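Local structure of periplasmic beta-glucosidase (Pseudomonas aeruginosa, 6R5U) at residues G371-K376 with P512-L517; L637-T642 with I689-G694. The protein probably hydrolyses terminal, non-reducing beta-D-glucosyl residues with release of beta-D-glucose, as a periplasmic member of glycosyl hydrolase family 3. The protein carries 1 engineered substitution. All coordinates share one frame; numbering follows the deposited sequence.

Interaction 1 (G371-K376 with P512-L517); sequences GLLPLK and PLVLVL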
ATOM      1  N   GLY A 371     -31.245 -22.978   3.427  1.00 41.68           N
ATOM      2  CA  GLY A 371     -30.974 -24.363   2.991  1.00 40.88           C
ATOM      3  C   GLY A 371     -31.179 -24.603   1.498  1.00 40.51           C
ATOM      4  O   GLY A 371     -31.442 -25.774   1.129  1.00 40.10           O
ATOM      5  N   LEU A 372     -31.041 -23.584   0.639  1.00 37.60           N
ATOM      6  CA  LEU A 372     -31.165 -23.765  -0.838  1.00 36.92           C
ATOM      7  C   LEU A 372     -30.193 -24.848  -1.305  1.00 33.53           C
ATOM      8  O   LEU A 372     -30.599 -25.686  -2.120  1.00 35.25           O
ATOM      9  CB  LEU A 372     -30.873 -22.455  -1.567  1.00 40.31           C
ATOM     10  CG  LEU A 372     -31.310 -22.354  -3.029  1.00 45.28           C
ATOM     11  CD1 LEU A 372     -30.856 -21.017  -3.598  1.00 43.89           C
ATOM     12  CD2 LEU A 372     -30.778 -23.468  -3.911  1.00 48.66           C
ATOM     13  N   LEU A 373     -28.950 -24.831  -0.818  1.00 30.85           N
ATOM     14  CA  LEU A 373     -27.994 -25.932  -1.077  1.00 28.09           C
ATOM     15  C   LEU A 373     -28.048 -26.870   0.117  1.00 27.32           C
ATOM     16  O   LEU A 373     -28.294 -26.434   1.236  1.00 27.22           O
ATOM     17  CB  LEU A 373     -26.567 -25.408  -1.275  1.00 28.81           C
ATOM     18  CG  LEU A 373     -26.305 -24.485  -2.465  1.00 29.50           C
ATOM     19  CD1 LEU A 373     -24.826 -24.086  -2.510  1.00 27.36           C
ATOM     20  CD2 LEU A 373     -26.739 -25.131  -3.773  1.00 30.51           C
ATOM     21  N   PRO A 374     -27.840 -28.182  -0.079  1.00 28.43           N
ATOM     22  CA  PRO A 374     -27.647 -28.762  -1.415  1.00 29.32           C
ATOM     23  C   PRO A 374     -28.906 -28.825  -2.301  1.00 30.40           C
ATOM     24  O   PRO A 374     -30.007 -28.805  -1.769  1.00 30.86           O
ATOM     25  CB  PRO A 374     -27.180 -30.176  -1.074  1.00 31.78           C
ATOM     26  CG  PRO A 374     -27.831 -30.488   0.259  1.00 32.11           C
ATOM     27  CD  PRO A 374     -27.802 -29.172   1.005  1.00 30.43           C
ATOM     28  N   LEU A 375     -28.715 -28.826  -3.626  1.00 30.96           N
ATOM     29  CA  LEU A 375     -29.798 -28.924  -4.652  1.00 31.15           C
ATOM     30  C   LEU A 375     -30.247 -30.378  -4.790  1.00 32.04           C
ATOM     31  O   LEU A 375     -29.417 -31.284  -4.585  1.00 32.35           O
ATOM     32  CB  LEU A 375     -29.310 -28.495  -6.035  1.00 29.55           C
ATOM     33  CG  LEU A 375     -28.803 -27.073  -6.191  1.00 30.29           C
ATOM     34  CD1 LEU A 375     -28.389 -26.850  -7.641  1.00 29.50           C
ATOM     35  CD2 LEU A 375     -29.853 -26.063  -5.744  1.00 29.23           C
ATOM     36  N   LYS A 376     -31.485 -30.580  -5.224  1.00 37.70           N
ATOM     37  CA  LYS A 376     -32.019 -31.930  -5.546  1.00 40.76           C
ATOM     38  C   LYS A 376     -31.809 -32.172  -7.041  1.00 40.12           C
ATOM     39  O   LYS A 376     -31.943 -31.211  -7.835  1.00 35.18           O
ATOM     40  CB  LYS A 376     -33.487 -32.022  -5.127  1.00 47.69           C
ATOM     41  CG  LYS A 376     -33.726 -31.929  -3.624  1.00 51.51           C
ATOM     42  CD  LYS A 376     -34.895 -31.028  -3.216  1.00 57.28           C
ATOM     43  CE  LYS A 376     -34.707 -30.347  -1.870  1.00 61.48           C
ATOM     44  NZ  LYS A 376     -34.648 -31.314  -0.746  1.00 62.37           N
ATOM     45  N   PRO A 512     -34.613 -18.395  -7.735  1.00 33.33           N
ATOM     46  CA  PRO A 512     -33.494 -18.668  -6.838  1.00 34.45           C
ATOM     47  C   PRO A 512     -32.167 -18.635  -7.602  1.00 34.90           C
ATOM     48  O   PRO A 512     -32.091 -19.211  -8.678  1.00 33.21           O
ATOM     49  CB  PRO A 512     -33.748 -20.080  -6.288  1.00 34.09           C
ATOM     50  CG  PRO A 512     -35.244 -20.300  -6.478  1.00 34.38           C
ATOM     51  CD  PRO A 512     -35.655 -19.430  -7.655  1.00 33.70           C
ATOM     52  N   LEU A 513     -31.160 -17.975  -7.027  1.00 34.37           N
ATOM     53  CA  LEU A 513     -29.872 -17.711  -7.719  1.00 32.68           C
ATOM     54  C   LEU A 513     -28.711 -18.292  -6.905  1.00 31.36           C
ATOM     55  O   LEU A 513     -28.424 -17.803  -5.798  1.00 33.73           O
ATOM     56  CB  LEU A 513     -29.758 -16.206  -7.954  1.00 32.55           C
ATOM     57  CG  LEU A 513     -28.525 -15.717  -8.718  1.00 33.41           C
ATOM     58  CD1 LEU A 513     -28.555 -16.154 -10.173  1.00 34.16           C
ATOM     59  CD2 LEU A 513     -28.417 -14.205  -8.655  1.00 31.98           C
ATOM     60  N   VAL A 514     -28.080 -19.334  -7.444  1.00 30.16           N
ATOM     61  CA  VAL A 514     -26.817 -19.920  -6.915  1.00 27.89           C
ATOM     62  C   VAL A 514     -25.653 -19.352  -7.727  1.00 28.64           C
ATOM     63  O   VAL A 514     -25.667 -19.511  -8.962  1.00 30.55           O
ATOM     64  CB  VAL A 514     -26.833 -21.450  -7.016  1.00 26.92           C
ATOM     65  CG1 VAL A 514     -25.577 -22.053  -6.413  1.00 26.59           C
ATOM     66  CG2 VAL A 514     -28.080 -22.022  -6.369  1.00 27.22           C
ATOM     67  N   LEU A 515     -24.682 -18.717  -7.063  1.00 29.22           N
ATOM     68  CA  LEU A 515     -23.448 -18.228  -7.730  1.00 27.28           C
ATOM     69  C   LEU A 515     -22.347 -19.248  -7.534  1.00 24.74           C
ATOM     70  O   LEU A 515     -22.018 -19.582  -6.382  1.00 21.92           O
ATOM     71  CB  LEU A 515     -22.964 -16.904  -7.148  1.00 29.10           C
ATOM     72  CG  LEU A 515     -23.931 -15.738  -7.220  1.00 31.12           C
ATOM     73  CD1 LEU A 515     -23.163 -14.458  -6.942  1.00 32.13           C
ATOM     74  CD2 LEU A 515     -24.636 -15.669  -8.571  1.00 34.03           C
ATOM     75  N   VAL A 516     -21.802 -19.695  -8.643  1.00 21.63           N
ATOM     76  CA  VAL A 516     -20.586 -20.529  -8.657  1.00 23.79           C
ATOM     77  C   VAL A 516     -19.481 -19.599  -9.154  1.00 23.35           C
ATOM     78  O   VAL A 516     -19.578 -19.120 -10.296  1.00 22.14           O
ATOM     79  CB  VAL A 516     -20.802 -21.777  -9.529  1.00 23.34           C
ATOM     80  CG1 VAL A 516     -19.520 -22.557  -9.727  1.00 23.25           C
ATOM     81  CG2 VAL A 516     -21.865 -22.678  -8.932  1.00 24.58           C
ATOM     82  N   LEU A 517     -18.572 -19.227  -8.261  1.00 24.07           N
ATOM     83  CA  LEU A 517     -17.512 -18.229  -8.549  1.00 25.51           C
ATOM     84  C   LEU A 517     -16.271 -18.962  -9.033  1.00 23.38           C
ATOM     85  O   LEU A 517     -15.823 -19.909  -8.357  1.00 24.36           O
ATOM     86  CB  LEU A 517     -17.137 -17.435  -7.299  1.00 26.14           C
ATOM     87  CG  LEU A 517     -18.224 -16.618  -6.628  1.00 29.69           C
ATOM     88  CD1 LEU A 517     -17.578 -15.824  -5.498  1.00 31.04           C
ATOM     89  CD2 LEU A 517     -18.932 -15.677  -7.600  1.00 30.75           C
TER

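Interaction 2 (L637-T642 with I689-G694); sequences LEARVT and IVFRLG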
ATOM      1  N   LEU A 637       2.028 -26.219  27.454  1.00 39.65           N
ATOM      2  CA  LEU A 637       0.656 -25.969  27.923  1.00 37.85           C
ATOM      3  C   LEU A 637      -0.282 -26.654  26.930  1.00 33.61           C
ATOM      4  O   LEU A 637       0.104 -26.816  25.751  1.00 25.94           O
ATOM      5  CB  LEU A 637       0.523 -24.448  27.874  1.00 42.55           C
ATOM      6  CG  LEU A 637      -0.812 -23.835  28.231  1.00 43.89           C
ATOM      7  CD1 LEU A 637      -0.623 -22.910  29.418  1.00 45.63           C
ATOM      8  CD2 LEU A 637      -1.326 -23.054  27.042  1.00 44.52           C
ATOM      9  N   GLU A 638      -1.489 -26.996  27.364  1.00 33.12           N
ATOM     10  CA  GLU A 638      -2.501 -27.603  26.469  1.00 35.19           C
ATOM     11  C   GLU A 638      -3.715 -26.701  26.410  1.00 32.23           C
ATOM     12  O   GLU A 638      -4.159 -26.238  27.465  1.00 27.39           O
ATOM     13  CB  GLU A 638      -2.918 -28.986  26.955  1.00 41.30           C
ATOM     14  CG  GLU A 638      -1.780 -29.978  26.868  1.00 47.89           C
ATOM     15  CD  GLU A 638      -2.149 -31.345  27.392  1.00 52.97           C
ATOM     16  OE1 GLU A 638      -2.252 -32.284  26.576  1.00 61.15           O
ATOM     17  OE2 GLU A 638      -2.348 -31.454  28.614  1.00 63.51           O
ATOM     18  N   ALA A 639      -4.213 -26.480  25.195  1.00 31.36           N
ATOM     19  CA  ALA A 639      -5.494 -25.793  24.947  1.00 32.36           C
ATOM     20  C   ALA A 639      -6.518 -26.842  24.494  1.00 29.18           C
ATOM     21  O   ALA A 639      -6.277 -27.525  23.469  1.00 27.05           O
ATOM     22  CB  ALA A 639      -5.276 -24.696  23.939  1.00 32.51           C
ATOM     23  N   ARG A 640      -7.587 -26.996  25.269  1.00 30.19           N
ATOM     24  CA  ARG A 640      -8.601 -28.056  25.044  1.00 35.36           C
ATOM     25  C   ARG A 640      -9.967 -27.436  24.754  1.00 30.80           C
ATOM     26  O   ARG A 640     -10.377 -26.467  25.418  1.00 30.74           O
ATOM     27  CB  ARG A 640      -8.739 -28.997  26.242  1.00 41.57           C
ATOM     28  CG  ARG A 640      -7.513 -29.063  27.142  1.00 51.79           C
ATOM     29  CD  ARG A 640      -7.696 -30.068  28.266  1.00 52.83           C
ATOM     30  NE  ARG A 640      -7.614 -31.418  27.731  1.00 54.62           N
ATOM     31  CZ  ARG A 640      -6.490 -32.123  27.583  1.00 59.87           C
ATOM     32  NH1 ARG A 640      -5.319 -31.622  27.951  1.00 54.55           N
ATOM     33  NH2 ARG A 640      -6.543 -33.346  27.076  1.00 60.57           N
ATOM     34  N   VAL A 641     -10.661 -28.041  23.811  1.00 30.15           N
ATOM     35  CA  VAL A 641     -12.019 -27.610  23.403  1.00 26.82           C
ATOM     36  C   VAL A 641     -12.711 -28.830  22.800  1.00 25.76           C
ATOM     37  O   VAL A 641     -12.031 -29.691  22.191  1.00 23.29           O
ATOM     38  CB  VAL A 641     -11.878 -26.423  22.435  1.00 28.20           C
ATOM     39  CG1 VAL A 641     -11.372 -26.848  21.062  1.00 27.72           C
ATOM     40  CG2 VAL A 641     -13.161 -25.638  22.322  1.00 29.94           C
ATOM     41  N   THR A 642     -14.020 -28.930  22.967  1.00 26.52           N
ATOM     42  CA  THR A 642     -14.790 -30.029  22.347  1.00 25.69           C
ATOM     43  C   THR A 642     -15.606 -29.484  21.183  1.00 24.96           C
ATOM     44  O   THR A 642     -16.366 -28.539  21.392  1.00 24.33           O
ATOM     45  CB  THR A 642     -15.603 -30.787  23.391  1.00 26.71           C
ATOM     46  OG1 THR A 642     -14.625 -31.326  24.280  1.00 29.09           O
ATOM     47  CG2 THR A 642     -16.417 -31.901  22.779  1.00 28.80           C
ATOM     48  N   ILE A 689     -10.457 -31.751  21.184  1.00 34.04           N
ATOM     49  CA  ILE A 689      -9.273 -31.250  20.457  1.00 31.75           C
ATOM     50  C   ILE A 689      -8.282 -30.737  21.490  1.00 31.57           C
ATOM     51  O   ILE A 689      -8.687 -30.033  22.421  1.00 26.66           O
ATOM     52  CB  ILE A 689      -9.710 -30.191  19.446  1.00 34.52           C
ATOM     53  CG1 ILE A 689     -10.488 -30.870  18.313  1.00 34.78           C
ATOM     54  CG2 ILE A 689      -8.513 -29.407  18.948  1.00 32.99           C
ATOM     55  CD1 ILE A 689     -11.417 -29.958  17.578  1.00 37.58           C
ATOM     56  N   VAL A 690      -7.027 -31.138  21.331  1.00 32.50           N
ATOM     57  CA  VAL A 690      -5.920 -30.706  22.220  1.00 33.43           C
ATOM     58  C   VAL A 690      -4.879 -30.042  21.328  1.00 30.20           C
ATOM     59  O   VAL A 690      -4.356 -30.712  20.438  1.00 32.44           O
ATOM     60  CB  VAL A 690      -5.346 -31.895  23.010  1.00 36.31           C
ATOM     61  CG1 VAL A 690      -4.204 -31.466  23.907  1.00 39.15           C
ATOM     62  CG2 VAL A 690      -6.422 -32.603  23.818  1.00 37.95           C
ATOM     63  N   PHE A 691      -4.641 -28.751  21.541  1.00 30.00           N
ATOM     64  CA  PHE A 691      -3.479 -28.018  20.975  1.00 28.35           C
ATOM     65  C   PHE A 691      -2.403 -27.892  22.047  1.00 29.17           C
ATOM     66  O   PHE A 691      -2.709 -27.645  23.228  1.00 30.23           O
ATOM     67  CB  PHE A 691      -3.862 -26.617  20.516  1.00 25.26           C
ATOM     68  CG  PHE A 691      -4.959 -26.577  19.487  1.00 22.75           C
ATOM     69  CD1 PHE A 691      -4.697 -26.844  18.159  1.00 22.22           C
ATOM     70  CD2 PHE A 691      -6.252 -26.258  19.852  1.00 21.81           C
ATOM     71  CE1 PHE A 691      -5.707 -26.781  17.210  1.00 21.11           C
ATOM     72  CE2 PHE A 691      -7.264 -26.199  18.903  1.00 21.57           C
ATOM     73  CZ  PHE A 691      -6.986 -26.447  17.582  1.00 20.71           C
ATOM     74  N   ARG A 692      -1.169 -28.097  21.629  1.00 34.15           N
ATOM     75  CA  ARG A 692       0.025 -28.002  22.498  1.00 38.40           C
ATOM     76  C   ARG A 692       0.681 -26.662  22.186  1.00 33.37           C
ATOM     77  O   ARG A 692       0.936 -26.410  21.001  1.00 31.35           O
ATOM     78  CB  ARG A 692       1.016 -29.142  22.235  1.00 47.33           C
ATOM     79  CG  ARG A 692       0.415 -30.524  21.994  1.00 56.59           C
ATOM     80  CD  ARG A 692       1.479 -31.603  22.166  1.00 61.89           C
ATOM     81  NE  ARG A 692       2.143 -31.466  23.458  1.00 61.91           N
ATOM     82  CZ  ARG A 692       1.611 -31.826  24.624  1.00 67.40           C
ATOM     83  NH1 ARG A 692       0.411 -32.378  24.667  1.00 66.87           N
ATOM     84  NH2 ARG A 692       2.279 -31.633  25.748  1.00 69.36           N
ATOM     85  N   LEU A 693       0.920 -25.834  23.200  1.00 36.00           N
ATOM     86  CA  LEU A 693       1.589 -24.517  23.023  1.00 36.74           C
ATOM     87  C   LEU A 693       2.814 -24.477  23.924  1.00 36.98           C
ATOM     88  O   LEU A 693       2.657 -24.667  25.145  1.00 35.91           O
ATOM     89  CB  LEU A 693       0.656 -23.362  23.395  1.00 36.32           C
ATOM     90  CG  LEU A 693      -0.545 -23.142  22.486  1.00 36.39           C
ATOM     91  CD1 LEU A 693      -1.471 -22.119  23.130  1.00 36.82           C
ATOM     92  CD2 LEU A 693      -0.089 -22.704  21.100  1.00 37.02           C
ATOM     93  N   GLY A 694       3.967 -24.217  23.317  1.00 36.24           N
ATOM     94  CA  GLY A 694       5.213 -23.946  24.036  1.00 37.27           C
ATOM     95  C   GLY A 694       5.755 -22.580  23.705  1.00 35.99           C
ATOM     96  O   GLY A 694       5.165 -21.850  22.886  1.00 35.04           O
TER

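Interaction 1 (G371-K376 with P512-L517)
The pyrrolidine of Pro-512, the one ring to touch across this contact, meets Leu-372 at a corner: Pro-512 CB lies 4.1 Å from Leu-372 CD1, and the two side chains cross at about a right angle. No aromatic, amide or charged side-chain plane takes part, and no hydrogen bond joins the segments. The backbones stay well apart, with an 8.2 Å separation between Leu-372 CA and Pro-512 CA at the nearest, so the 177 Å² of buried surface comes from side-chain packing.

Its centre is Val-514. Val-514 holds CG1 anti to its backbone N (chi1 -177°) and CG2 beside that N, and the two methyls take different partners. Leu-372 straddles CG2 with both branches, CD2 at 3.9 Å from Val-514 CG2 and CD1 at 4.0 Å from the same methyl. Leu-372 can do this because its CG stands anti to the backbone N (chi1 -164°), which carries the fork toward the strand. CG1 of Val-514 instead meets Leu-373 CD2 at 4.2 Å. Beyond the cis peptide before Pro-374, Leu-375 returns to Val-514 CG2 with its CD2, at a looser 4.5 Å. Leu-553 of helix 545-553 touches both Leu-373 and Val-514, and Leu-472 of strand 472-478 touches Leu-375 and Pro-512.

Three leucines of the loop thus pack on Val-514, on one face of strand 513-518, inside the mixed-sheet alpha/beta sandwich typical of the family 3 C-terminal domain.

Interaction 2 (L637-T642 with I689-G694)
Leu-637 and Leu-693 form one of three hydrogen-bonded pairs that join two antiparallel neighbours in the fibronectin type III-like beta sandwich, their axes 4.6 Å apart and 156° from one direction to the other. Each such pair exchanges two N-H...O bonds, as the Leu-637/Leu-693, Ala-639/Phe-691 and Val-641/Ile-689 backbones all do. The shortest runs from Ala-639 N to Phe-691 O at 2.7 Å, and the longest from Val-641 N to Ile-689 O at 3.1 Å. Six backbone N-H groups and six carbonyl oxygens are thereby satisfied.

The backbone of Glu-638 and Arg-640 bonds instead to Ser-627 and Arg-625, on the 619-626 side. The buried side chains of the hydrogen-bonded pairs point into the sandwich, where Leu-657 of strand 651-660 touches Ala-639, Phe-691 and Leu-693.

On the other face Glu-638, its chain extended beyond CG, links two arginines. Its OE2 lies 3.0 Å from Arg-640 NH1, at the edge and in the plane of that guanidinium, whose NH2 has a second salt bridge to Glu-688. Val-690 CG2 covers one guanidinium face, 3.3 Å from Arg-640 NH2. The bond from Arg-692 is weaker: a bend at chi3 sets its NH1 beside Glu-638 OE1, at 3.3 Å with an N-H...O angle of only 132°, the carboxylate and guanidinium planes standing 54° apart.

How the interactions relate
Interactions 1 and 2 come in series along the chain, the first closing before the second opens, and share no sheet. Their centres are 37 Å apart and their nearest atoms about 23 Å, so neither touches the other. Interaction 1 belongs to the mixed sheet of the C-terminal family 3 domain, interaction 2 to the three-stranded sheet of the fibronectin type III-like domain. The two domains do meet nearby: Pro-374 touches Arg-649, in the loop that follows strand 636-645. Interaction 1 lies away from the annotated sites, whereas the Leu-693 side chain is about 14 Å from the bound magnesium ion.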